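PDB 6YJN: beta carbonic anhydrase from Burkholderia pseudomallei, which probably catalyses the reversible hydration of carbon dioxide to hydrogencarbonate and a proton, using one zinc ion in each subunit. Local coordinates for residues N162-T167 / L179-L184. Numbering follows the deposited sequence.
Sequences NVCRTT and LTVHAL
V181 sets its whole isopropyl group against the last turn of helix 145-165, where it overlaps C164 and V163. The thiol of C164 arrives at the branch point itself: SG lies 3.8 Å from CB of V181, as near to CG1, and barely farther, 4.0 Å, from CG2. A slim, polarisable sulfur suits this place, since it can rest on the forked end of a valine where helix and strand are close, the CA atoms of C164 and V181 being 7.2 Å apart. Turned anti to its own carbonyl carbon (chi1 -80°), SG is carried to V181, and the C164 side chain also packs on V200 of the neighbouring strand 193-200 and W173 of helix 167-174.

V163 meets CG1 of V181 as well, from a direction roughly at right angles to the sulfur. Its CG1, anti to the backbone N (chi1 177°), comes within 4.0 Å of CG1 of V181, the two side chains slanting across one another, while V97 and V99 of strand 96-102 also pack on V163. V181 is at home in the strand, where beta-branching is well tolerated, and the two compact apolar forks leave nothing polar to satisfy in this buried layer.

Just beyond, T166 stands between the two helices. Its OG1 donates to O of V163 at 2.7 Å, in the carbonyl plane, and the T166 backbone N binds that oxygen too, at 3.0 Å. The same hydroxyl caps N of V169 at the start of helix 167-174, a dual role that suits threonine here.

Within strand 180-186, T180 and H182 point away from the helix and V181 toward it, as expected when a helix packs on one face of the central, mostly parallel sheet in the alpha/beta fold of beta-class carbonic anhydrases.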
# COMPACT_ATOMS: atom_id res chain seq x y z
N ASN A 162 2.79 -15.04 -7.28
CA ASN A 162 2.26 -13.69 -7.12
C ASN A 162 2.68 -12.81 -8.30
O ASN A 162 1.85 -12.12 -8.89
CB ASN A 162 2.68 -13.08 -5.78
CG ASN A 162 1.92 -13.65 -4.60
OD1 ASN A 162 1.03 -14.49 -4.77
ND2 ASN A 162 2.24 -13.19 -3.40
N VAL A 163 3.98 -12.83 -8.60
CA VAL A 163 4.54 -12.13 -9.74
C VAL A 163 3.82 -12.56 -11.02
O VAL A 163 3.46 -11.73 -11.85
CB VAL A 163 6.04 -12.42 -9.89
CG1 VAL A 163 6.58 -11.74 -11.13
CG2 VAL A 163 6.84 -12.02 -8.66
N CYS A 164 3.67 -13.89 -11.17
CA CYS A 164 3.17 -14.46 -12.41
C CYS A 164 1.70 -14.11 -12.56
O CYS A 164 1.18 -14.08 -13.67
CB CYS A 164 3.31 -15.97 -12.41
SG CYS A 164 4.99 -16.51 -12.81
N ARG A 165 1.03 -13.84 -11.44
CA ARG A 165 -0.38 -13.49 -11.51
C ARG A 165 -0.53 -11.99 -11.77
O ARG A 165 -1.61 -11.54 -12.12
CB ARG A 165 -1.13 -13.97 -10.26
CG ARG A 165 -1.61 -15.41 -10.30
CD ARG A 165 -1.91 -15.94 -8.89
N THR A 166 0.56 -11.23 -11.64
CA THR A 166 0.42 -9.79 -11.78
C THR A 166 -0.13 -9.46 -13.15
O THR A 166 0.02 -10.25 -14.09
CB THR A 166 1.71 -9.00 -11.50
OG1 THR A 166 2.61 -9.23 -12.58
CG2 THR A 166 2.35 -9.35 -10.18
N THR A 167 -0.79 -8.30 -13.26
CA THR A 167 -1.26 -7.86 -14.56
C THR A 167 -0.03 -7.60 -15.42
O THR A 167 0.04 -8.06 -16.56
CB THR A 167 -2.17 -6.63 -14.46
OG1 THR A 167 -1.37 -5.59 -13.91
CG2 THR A 167 -3.39 -6.83 -13.59
N LEU A 179 9.66 -13.54 -21.32
CA LEU A 179 9.92 -13.29 -19.92
C LEU A 179 9.84 -14.60 -19.14
O LEU A 179 8.92 -15.39 -19.36
CB LEU A 179 8.86 -12.31 -19.40
CG LEU A 179 8.97 -11.91 -17.93
CD1 LEU A 179 10.19 -11.02 -17.70
CD2 LEU A 179 7.72 -11.17 -17.49
N THR A 180 10.79 -14.78 -18.21
CA THR A 180 10.66 -15.93 -17.34
C THR A 180 10.91 -15.58 -15.87
O THR A 180 11.71 -14.70 -15.53
CB THR A 180 11.26 -17.18 -18.00
OG1 THR A 180 11.29 -18.15 -16.95
CG2 THR A 180 12.61 -16.95 -18.65
N VAL A 181 10.18 -16.29 -15.00
CA VAL A 181 10.07 -15.96 -13.59
C VAL A 181 10.53 -17.19 -12.78
O VAL A 181 10.01 -18.28 -12.96
CB VAL A 181 8.63 -15.52 -13.23
CG1 VAL A 181 8.44 -15.21 -11.75
CG2 VAL A 181 8.15 -14.33 -14.07
N HIS A 182 11.50 -17.00 -11.88
CA HIS A 182 12.13 -18.12 -11.21
C HIS A 182 11.97 -18.03 -9.69
O HIS A 182 12.25 -16.97 -9.13
CB HIS A 182 13.62 -18.18 -11.56
CG HIS A 182 13.97 -17.98 -13.00
ND1 HIS A 182 14.19 -19.03 -13.87
CD2 HIS A 182 14.20 -16.85 -13.72
CE1 HIS A 182 14.50 -18.56 -15.06
NE2 HIS A 182 14.52 -17.22 -14.99
N ALA A 183 11.56 -19.15 -9.05
CA ALA A 183 11.67 -19.41 -7.62
C ALA A 183 13.07 -19.93 -7.31
O ALA A 183 13.51 -20.94 -7.87
N LEU A 184 13.79 -19.22 -6.42
CA LEU A 184 15.21 -19.46 -6.17
C LEU A 184 15.57 -19.14 -4.72
O LEU A 184 15.07 -18.17 -4.15
CB LEU A 184 16.06 -18.56 -7.07
CG LEU A 184 16.12 -18.92 -8.56
CD1 LEU A 184 17.23 -18.10 -9.21
CD2 LEU A 184 16.36 -20.41 -8.76